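Local coordinates for protein L-asparagine oxygenase (Streptomyces coelicolor, PDB 2OG5) that catalyses the iron(II)- and 2-oxoglutarate-dependent 3-hydroxylation of L-asparagine, supplying (2S,3S)-3-hydroxyasparagine for biosynthesis of the calcium-dependent lipopeptide antibiotic, at residues Gln156-Val161 with Arg325-Thr330; Gly172-Thr177 with Arg313-Pro318. All blocks are in the same frame, centred on the assembly; numbering follows the deposited sequence. Where two conformers were deposited one is given.

Contact 1 of 2, residues Gln156-Val161 with Arg325-Thr330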
ATOM      1  N   GLN A 156      -1.683  -8.894  -4.396  1.00 19.03           N
ATOM      2  CA  GLN A 156      -2.081  -9.620  -3.185  1.00 19.58           C
ATOM      3  C   GLN A 156      -3.493  -9.232  -2.775  1.00 19.36           C
ATOM      4  O   GLN A 156      -3.872  -8.062  -2.848  1.00 19.89           O
ATOM      5  CB  GLN A 156      -1.100  -9.306  -2.045  1.00 20.04           C
ATOM      6  CG  GLN A 156       0.360  -9.537  -2.455  1.00 20.65           C
ATOM      7  CD  GLN A 156       1.391  -9.173  -1.405  1.00 22.31           C
ATOM      8  OE1 GLN A 156       1.062  -8.787  -0.278  1.00 23.54           O
ATOM      9  NE2 GLN A 156       2.662  -9.275  -1.788  1.00 21.09           N
ATOM     10  N   ASP A 157      -4.268 -10.211  -2.323  1.00 19.56           N
ATOM     11  CA  ASP A 157      -5.643  -9.956  -1.922  1.00 19.93           C
ATOM     12  C   ASP A 157      -5.717  -9.469  -0.489  1.00 19.93           C
ATOM     13  O   ASP A 157      -4.987  -9.949   0.396  1.00 20.22           O
ATOM     14  CB  ASP A 157      -6.500 -11.219  -2.059  1.00 19.90           C
ATOM     15  CG  ASP A 157      -6.694 -11.644  -3.499  1.00 20.82           C
ATOM     16  OD1 ASP A 157      -6.921 -10.778  -4.358  1.00 19.58           O
ATOM     17  OD2 ASP A 157      -6.649 -12.861  -3.785  1.00 23.02           O
ATOM     18  N   VAL A 158      -6.594  -8.495  -0.264  1.00 19.71           N
ATOM     19  CA  VAL A 158      -6.925  -8.044   1.084  1.00 20.29           C
ATOM     20  C   VAL A 158      -8.390  -8.434   1.312  1.00 20.42           C
ATOM     21  O   VAL A 158      -9.305  -7.778   0.793  1.00 21.00           O
ATOM     22  CB  VAL A 158      -6.693  -6.541   1.237  1.00 19.65           C
ATOM     23  CG1 VAL A 158      -6.948  -6.098   2.675  1.00 20.72           C
ATOM     24  CG2 VAL A 158      -5.261  -6.176   0.811  1.00 19.99           C
ATOM     25  N   VAL A 159      -8.601  -9.537   2.042  1.00 20.44           N
ATOM     26  CA  VAL A 159      -9.920 -10.147   2.238  1.00 20.80           C
ATOM     27  C   VAL A 159      -9.980 -10.763   3.627  1.00 21.25           C
ATOM     28  O   VAL A 159      -8.979 -11.300   4.106  1.00 21.63           O
ATOM     29  CB  VAL A 159     -10.218 -11.241   1.182  1.00 20.85           C
ATOM     30  CG1 VAL A 159     -10.278 -10.639  -0.219  1.00 20.98           C
ATOM     31  CG2 VAL A 159      -9.167 -12.360   1.225  1.00 21.75           C
ATOM     32  N   PRO A 160     -11.142 -10.682   4.290  1.00 20.92           N
ATOM     33  CA  PRO A 160     -11.217 -11.244   5.640  1.00 21.08           C
ATOM     34  C   PRO A 160     -11.310 -12.763   5.633  1.00 21.27           C
ATOM     35  O   PRO A 160     -12.030 -13.325   4.815  1.00 21.53           O
ATOM     36  CB  PRO A 160     -12.503 -10.625   6.190  1.00 20.79           C
ATOM     37  CG  PRO A 160     -13.364 -10.426   4.983  1.00 21.25           C
ATOM     38  CD  PRO A 160     -12.414 -10.057   3.874  1.00 21.11           C
ATOM     39  N   VAL A 161     -10.606 -13.414   6.562  1.00 21.41           N
ATOM     40  CA  VAL A 161     -10.558 -14.872   6.635  1.00 21.96           C
ATOM     41  C   VAL A 161     -11.073 -15.351   7.995  1.00 21.88           C
ATOM     42  O   VAL A 161     -10.614 -14.851   9.027  1.00 21.58           O
ATOM     43  CB  VAL A 161      -9.116 -15.367   6.461  1.00 21.85           C
ATOM     44  CG1 VAL A 161      -9.043 -16.879   6.559  1.00 21.58           C
ATOM     45  CG2 VAL A 161      -8.541 -14.889   5.118  1.00 22.04           C
ATOM     46  N   ARG A 325     -15.694  -7.184   1.620  1.00 18.65           N
ATOM     47  CA  ARG A 325     -14.628  -6.293   1.157  0.50 19.09           C
ATOM     48  C   ARG A 325     -13.517  -7.056   0.447  1.00 19.06           C
ATOM     49  O   ARG A 325     -13.015  -8.029   0.983  1.00 18.77           O
ATOM     50  CB  ARG A 325     -14.052  -5.594   2.397  0.50 19.28           C
ATOM     51  CG  ARG A 325     -13.057  -4.470   2.167  0.50 19.30           C
ATOM     52  CD  ARG A 325     -12.661  -3.886   3.531  0.50 19.33           C
ATOM     53  NE  ARG A 325     -11.896  -2.638   3.483  0.50 20.62           N
ATOM     54  CZ  ARG A 325     -10.580  -2.538   3.649  0.50 20.20           C
ATOM     55  NH1 ARG A 325      -9.822  -3.616   3.832  0.50 20.94           N
ATOM     56  NH2 ARG A 325     -10.010  -1.353   3.610  0.50 21.02           N
ATOM     57  N   TRP A 326     -13.114  -6.585  -0.730  1.00 19.07           N
ATOM     58  CA  TRP A 326     -12.041  -7.211  -1.506  1.00 19.04           C
ATOM     59  C   TRP A 326     -11.199  -6.105  -2.127  1.00 19.08           C
ATOM     60  O   TRP A 326     -11.679  -5.396  -3.024  1.00 18.39           O
ATOM     61  CB  TRP A 326     -12.623  -8.098  -2.610  1.00 19.54           C
ATOM     62  CG  TRP A 326     -11.631  -8.956  -3.356  1.00 19.20           C
ATOM     63  CD1 TRP A 326     -10.263  -8.976  -3.211  1.00 20.03           C
ATOM     64  CD2 TRP A 326     -11.930  -9.903  -4.390  1.00 19.58           C
ATOM     65  NE1 TRP A 326      -9.715  -9.886  -4.069  1.00 19.91           N
ATOM     66  CE2 TRP A 326     -10.708 -10.466  -4.808  1.00 19.70           C
ATOM     67  CE3 TRP A 326     -13.117 -10.347  -4.991  1.00 20.33           C
ATOM     68  CZ2 TRP A 326     -10.633 -11.442  -5.796  1.00 20.36           C
ATOM     69  CZ3 TRP A 326     -13.037 -11.322  -5.987  1.00 20.31           C
ATOM     70  CH2 TRP A 326     -11.800 -11.853  -6.375  1.00 20.42           C
ATOM     71  N   LEU A 327      -9.972  -5.937  -1.639  1.00 18.78           N
ATOM     72  CA  LEU A 327      -8.989  -5.072  -2.301  1.00 19.18           C
ATOM     73  C   LEU A 327      -7.891  -5.945  -2.867  1.00 19.21           C
ATOM     74  O   LEU A 327      -7.656  -7.050  -2.387  1.00 19.33           O
ATOM     75  CB  LEU A 327      -8.344  -4.063  -1.344  1.00 19.47           C
ATOM     76  CG  LEU A 327      -9.205  -3.386  -0.297  1.00 20.56           C
ATOM     77  CD1 LEU A 327      -8.372  -2.453   0.586  1.00 21.76           C
ATOM     78  CD2 LEU A 327     -10.373  -2.628  -0.927  1.00 21.59           C
ATOM     79  N   GLN A 328      -7.209  -5.440  -3.890  1.00 19.28           N
ATOM     80  CA  GLN A 328      -5.934  -6.014  -4.307  1.00 18.98           C
ATOM     81  C   GLN A 328      -4.834  -4.970  -4.119  1.00 19.01           C
ATOM     82  O   GLN A 328      -5.047  -3.771  -4.318  1.00 19.49           O
ATOM     83  CB  GLN A 328      -6.006  -6.556  -5.730  1.00 19.24           C
ATOM     84  CG  GLN A 328      -6.870  -7.815  -5.763  1.00 19.44           C
ATOM     85  CD  GLN A 328      -6.927  -8.520  -7.094  1.00 19.83           C
ATOM     86  OE1 GLN A 328      -6.932  -7.890  -8.162  1.00 20.18           O
ATOM     87  NE2 GLN A 328      -7.011  -9.847  -7.040  1.00 20.62           N
ATOM     88  N   ARG A 329      -3.675  -5.451  -3.681  1.00 18.77           N
ATOM     89  CA  ARG A 329      -2.591  -4.606  -3.249  1.00 18.87           C
ATOM     90  C   ARG A 329      -1.321  -4.908  -4.028  1.00 18.42           C
ATOM     91  O   ARG A 329      -0.950  -6.064  -4.223  1.00 18.38           O
ATOM     92  CB  ARG A 329      -2.325  -4.835  -1.762  1.00 19.37           C
ATOM     93  CG  ARG A 329      -1.270  -3.902  -1.191  1.00 20.08           C
ATOM     94  CD  ARG A 329      -1.064  -4.155   0.262  1.00 21.88           C
ATOM     95  NE  ARG A 329      -0.492  -5.471   0.487  1.00 23.49           N
ATOM     96  CZ  ARG A 329      -0.371  -6.040   1.679  1.00 25.70           C
ATOM     97  NH1 ARG A 329      -0.793  -5.422   2.767  1.00 27.76           N
ATOM     98  NH2 ARG A 329       0.155  -7.254   1.769  1.00 26.09           N
ATOM     99  N   THR A 330      -0.638  -3.841  -4.439  1.00 17.95           N
ATOM    100  CA  THR A 330       0.688  -3.933  -5.029  1.00 17.71           C
ATOM    101  C   THR A 330       1.597  -2.866  -4.434  1.00 17.68           C
ATOM    102  O   THR A 330       1.186  -1.721  -4.239  1.00 18.15           O
ATOM    103  CB  THR A 330       0.624  -3.768  -6.544  1.00 17.73           C
ATOM    104  OG1 THR A 330      -0.077  -4.887  -7.072  1.00 17.71           O
ATOM    105  CG2 THR A 330       2.007  -3.694  -7.172  1.00 18.38           C
TER
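Asp157 OD1 accepts two hydrogen bonds from side chains two residues apart on the partner strand, one from Trp326 NE1 at 2.9 Å and one from Gln328 NE2 at 2.8 Å. The two donors approach very differently. The amide of Gln328 lies almost coplanar with the carboxylate and reaches OD1 nearly along its C-O bond, whereas the indole N-H comes in from above the carboxylate plane, the ring being turned 75° against it. The oxygen itself lies at the indole edge, in the plane of the ring. CG anti to the carbonyl carbon (chi1 -67°) brings the end of the Asp157 side chain nearer the partner strand, within reach of both donors, and its other oxygen, OD2, is bonded to Ser121 OG. Val159 CG1 then packs 3.4 Å from Trp326 CD1, the two side chains running alongside each other. Strands 156-158 and 326-330 are antiparallel here, with Gln156-Arg329 and Val158-Leu327 as hydrogen-bonded pairs and Asp157-Gln328 as the non-hydrogen-bonded pair between them; they belong to the larger sheet of the jelly-roll fold of this clavaminate synthase-type oxygenase. On the face carrying Gln156, Val158, Leu327 and Arg329, the chemistry turns toward the active site. Gln156 OE1 takes a nearly straight bond from Arg329 NH2 (2.7 Å, 169° at the hydrogen), lying in the guanidinium plane although the amide is tilted steeply against it. Arg329 binds L-asparagine, and the bond is consistent with Gln156 acting as a second-shell residue that limits the rotation of its guanidinium. Next along the same face, Val158 CB meets Leu327 CB at 3.9 Å. Val158 CG1 approaches Arg325, the 2-oxoglutarate-binding arginine; that approach, 4.0 Å to NH1 in one of two conformers, is less certain.

Contact 2 of 2, residues Gly172-Thr177 with Arg313-Pro318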
ATOM      1  N   GLY A 172      -7.354  -9.852   8.634  1.00 24.48           N
ATOM      2  CA  GLY A 172      -8.042  -9.469   9.865  1.00 24.55           C
ATOM      3  C   GLY A 172      -9.229  -8.551   9.636  1.00 24.34           C
ATOM      4  O   GLY A 172      -9.424  -8.009   8.544  1.00 24.13           O
ATOM      5  N   SER A 173     -10.036  -8.405  10.679  1.00 24.05           N
ATOM      6  CA  SER A 173     -11.158  -7.462  10.654  1.00 23.99           C
ATOM      7  C   SER A 173     -11.319  -6.679  11.962  1.00 24.13           C
ATOM      8  O   SER A 173     -12.258  -5.901  12.116  1.00 25.47           O
ATOM      9  CB  SER A 173     -12.435  -8.216  10.284  1.00 24.05           C
ATOM     10  OG  SER A 173     -12.568  -9.383  11.077  1.00 23.71           O
ATOM     11  N   THR A 174     -10.405  -6.882  12.901  1.00 23.92           N
ATOM     12  CA  THR A 174     -10.299  -6.035  14.070  1.00 23.83           C
ATOM     13  C   THR A 174      -9.572  -4.758  13.647  1.00 23.31           C
ATOM     14  O   THR A 174      -8.992  -4.692  12.569  1.00 23.01           O
ATOM     15  CB  THR A 174      -9.532  -6.741  15.195  1.00 24.64           C
ATOM     16  OG1 THR A 174      -9.613  -5.961  16.396  1.00 27.56           O
ATOM     17  CG2 THR A 174      -8.085  -6.938  14.810  1.00 23.83           C
ATOM     18  N   LEU A 175      -9.606  -3.739  14.487  1.00 23.11           N
ATOM     19  CA  LEU A 175      -8.907  -2.501  14.176  1.00 22.99           C
ATOM     20  C   LEU A 175      -7.441  -2.785  13.832  1.00 22.47           C
ATOM     21  O   LEU A 175      -6.725  -3.438  14.605  1.00 23.06           O
ATOM     22  CB  LEU A 175      -9.017  -1.520  15.344  1.00 23.06           C
ATOM     23  CG  LEU A 175      -8.448  -0.123  15.077  1.00 23.87           C
ATOM     24  CD1 LEU A 175      -9.218   0.930  15.856  1.00 25.78           C
ATOM     25  CD2 LEU A 175      -6.969  -0.056  15.410  1.00 23.83           C
ATOM     26  N   LEU A 176      -7.014  -2.289  12.668  1.00 21.98           N
ATOM     27  CA  LEU A 176      -5.653  -2.451  12.186  1.00 21.86           C
ATOM     28  C   LEU A 176      -4.896  -1.183  12.553  1.00 21.69           C
ATOM     29  O   LEU A 176      -5.179  -0.104  12.029  1.00 22.23           O
ATOM     30  CB  LEU A 176      -5.654  -2.642  10.676  1.00 21.85           C
ATOM     31  CG  LEU A 176      -4.295  -2.783   9.999  1.00 22.59           C
ATOM     32  CD1 LEU A 176      -3.590  -4.062  10.447  1.00 24.53           C
ATOM     33  CD2 LEU A 176      -4.438  -2.755   8.484  1.00 22.37           C
ATOM     34  N   THR A 177      -3.946  -1.317  13.475  0.50 21.70           N
ATOM     35  CA  THR A 177      -3.232  -0.167  14.040  0.50 21.57           C
ATOM     36  C   THR A 177      -2.305   0.483  13.007  0.50 20.94           C
ATOM     37  O   THR A 177      -1.744  -0.205  12.143  0.50 20.93           O
ATOM     38  CB  THR A 177      -2.433  -0.557  15.331  0.50 22.20           C
ATOM     39  OG1 THR A 177      -1.483   0.462  15.657  0.50 22.91           O
ATOM     40  CG2 THR A 177      -1.690  -1.850  15.160  0.50 23.23           C
ATOM     41  N   ARG A 313      -6.866   0.608   9.512  1.00 19.95           N
ATOM     42  CA  ARG A 313      -8.186   0.239   9.046  1.00 20.95           C
ATOM     43  C   ARG A 313      -9.103   0.076  10.231  1.00 20.75           C
ATOM     44  O   ARG A 313      -8.710  -0.486  11.250  1.00 21.17           O
ATOM     45  CB  ARG A 313      -8.153  -1.080   8.271  1.00 21.56           C
ATOM     46  CG  ARG A 313      -9.373  -1.239   7.368  1.00 22.49           C
ATOM     47  CD  ARG A 313     -10.022  -2.616   7.422  1.00 23.68           C
ATOM     48  NE  ARG A 313      -9.052  -3.683   7.616  1.00 25.57           N
ATOM     49  CZ  ARG A 313      -8.860  -4.343   8.759  1.00 27.09           C
ATOM     50  NH1 ARG A 313      -9.578  -4.072   9.854  1.00 27.36           N
ATOM     51  NH2 ARG A 313      -7.921  -5.280   8.814  1.00 28.14           N
ATOM     52  N   THR A 314     -10.345   0.527  10.085  1.00 21.12           N
ATOM     53  CA  THR A 314     -11.331   0.345  11.148  1.00 21.10           C
ATOM     54  C   THR A 314     -11.782  -1.112  11.253  1.00 21.56           C
ATOM     55  O   THR A 314     -11.625  -1.901  10.320  1.00 21.61           O
ATOM     56  CB  THR A 314     -12.571   1.212  10.899  1.00 20.76           C
ATOM     57  OG1 THR A 314     -13.155   0.844   9.648  1.00 21.18           O
ATOM     58  CG2 THR A 314     -12.204   2.682  10.879  1.00 20.14           C
ATOM     59  N   GLU A 315     -12.357  -1.452  12.401  1.00 22.12           N
ATOM     60  CA  GLU A 315     -12.917  -2.776  12.646  1.00 22.61           C
ATOM     61  C   GLU A 315     -14.221  -2.965  11.874  1.00 22.15           C
ATOM     62  O   GLU A 315     -14.985  -2.011  11.683  1.00 22.25           O
ATOM     63  CB  GLU A 315     -13.142  -2.923  14.151  1.00 22.86           C
ATOM     64  CG  GLU A 315     -14.041  -4.030  14.637  1.00 24.77           C
ATOM     65  CD  GLU A 315     -14.368  -3.843  16.109  1.00 26.17           C
ATOM     66  OE1 GLU A 315     -15.493  -3.415  16.436  1.00 32.02           O
ATOM     67  OE2 GLU A 315     -13.478  -4.091  16.942  1.00 32.67           O
ATOM     68  N   PHE A 316     -14.479  -4.191  11.435  1.00 22.18           N
ATOM     69  CA  PHE A 316     -15.748  -4.538  10.799  1.00 22.02           C
ATOM     70  C   PHE A 316     -16.093  -5.986  11.059  1.00 22.39           C
ATOM     71  O   PHE A 316     -15.249  -6.751  11.517  1.00 22.17           O
ATOM     72  CB  PHE A 316     -15.751  -4.202   9.302  1.00 22.03           C
ATOM     73  CG  PHE A 316     -14.806  -5.020   8.466  1.00 21.98           C
ATOM     74  CD1 PHE A 316     -15.289  -5.948   7.555  1.00 21.42           C
ATOM     75  CD2 PHE A 316     -13.433  -4.819   8.548  1.00 22.39           C
ATOM     76  CE1 PHE A 316     -14.428  -6.687   6.770  1.00 22.47           C
ATOM     77  CE2 PHE A 316     -12.563  -5.552   7.752  1.00 21.89           C
ATOM     78  CZ  PHE A 316     -13.060  -6.478   6.862  1.00 22.15           C
ATOM     79  N   THR A 317     -17.348  -6.350  10.819  1.00 22.28           N
ATOM     80  CA  THR A 317     -17.792  -7.721  11.033  1.00 22.21           C
ATOM     81  C   THR A 317     -18.041  -8.388   9.691  1.00 22.04           C
ATOM     82  O   THR A 317     -19.037  -8.088   9.030  1.00 22.45           O
ATOM     83  CB  THR A 317     -19.077  -7.760  11.875  1.00 22.73           C
ATOM     84  OG1 THR A 317     -18.865  -7.025  13.089  1.00 23.85           O
ATOM     85  CG2 THR A 317     -19.474  -9.211  12.191  1.00 23.27           C
ATOM     86  N   PRO A 318     -17.123  -9.271   9.254  1.00 22.00           N
ATOM     87  CA  PRO A 318     -17.342  -9.931   7.969  1.00 22.32           C
ATOM     88  C   PRO A 318     -18.588 -10.805   7.928  1.00 22.59           C
ATOM     89  O   PRO A 318     -18.998 -11.361   8.949  1.00 22.35           O
ATOM     90  CB  PRO A 318     -16.089 -10.804   7.801  1.00 22.38           C
ATOM     91  CG  PRO A 318     -15.072 -10.170   8.654  1.00 22.79           C
ATOM     92  CD  PRO A 318     -15.828  -9.658   9.841  1.00 22.20           C
TER
HETATM   93  O   HOH W   1     -14.165  -8.807  12.986  1.00 31.49           O
HETATM   94  O   HOH W   2      -7.027  -6.361  11.513  1.00 28.47           O
HETATM   95  O   HOH W   3     -11.034  -3.647  17.031  1.00 31.95           O
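Leu176 and Arg313 form an antiparallel hydrogen-bonded pair, Leu176 N giving to Arg313 O at 2.9 Å and Arg313 N to Leu176 O at 3.1 Å; beyond it the irregular residues 172-175 and 314-318 are joined by a hydrogen bond from Phe316 N to Ser173 O. The Arg313 side chain, bent at chi2 and chi3 (-135° and -34°), folds back over the partner segment. Its NH1 donates to Thr174 O at 2.8 Å and also to Thr314 O in its own segment, in each case arriving from above the carbonyl plane. Water 2 completes a second route between the same groups, accepting from NH2 and donating to Thr174 O. The guanidinium is thereby fixed in rotation and layered between Leu176 CB on one face and the rim of the Phe316 ring, CE2, on the other. This pairing closes the end of the smaller antiparallel sheet of the jelly roll, where edge strand 176-179 meets strand 309-313; the two strands also carry the metal ligands His179 and His311, and a sodium ion occupies the iron site in this crystal. Beyond the strands, Ser173 CB sits over the face of the Phe316 ring in a CH-pi contact, 3.9 Å from its centroid. With CG between the backbone N and the carbonyl carbon (chi1 67°), the Phe316 ring is brought round to present a face to Ser173. Ser173 OG lies 3.5 Å from Pro318 CD and is joined through water 1 to Phe316 O. Nearer the surface, water 3 accepts from Leu175 N and donates to Glu315 OE2, while the other carboxylate oxygen of Glu315 makes a salt bridge with Arg204.

Contact 1 is the more deeply buried of the two, a regular strand pair in the larger sheet, whereas contact 2 lies nearer the surface, at the edge of the smaller sheet, and passes from one strand pair into loops. In contact 1 side chains bond directly to side chains, a carboxylate to an indole and an amide, and another amide to a guanidinium; in contact 2 an arginine grips backbone carbonyls and waters bridge the segments. Contact 2 is nested within the chain loop closed by contact 1, and the two touch: Pro160 CB packs against Pro318 CG at 3.6 Å. In the conformer described, Arg325 lies against Arg313 and Phe316, which would place the 2-oxoglutarate-binding arginine beside the end of the smaller sheet.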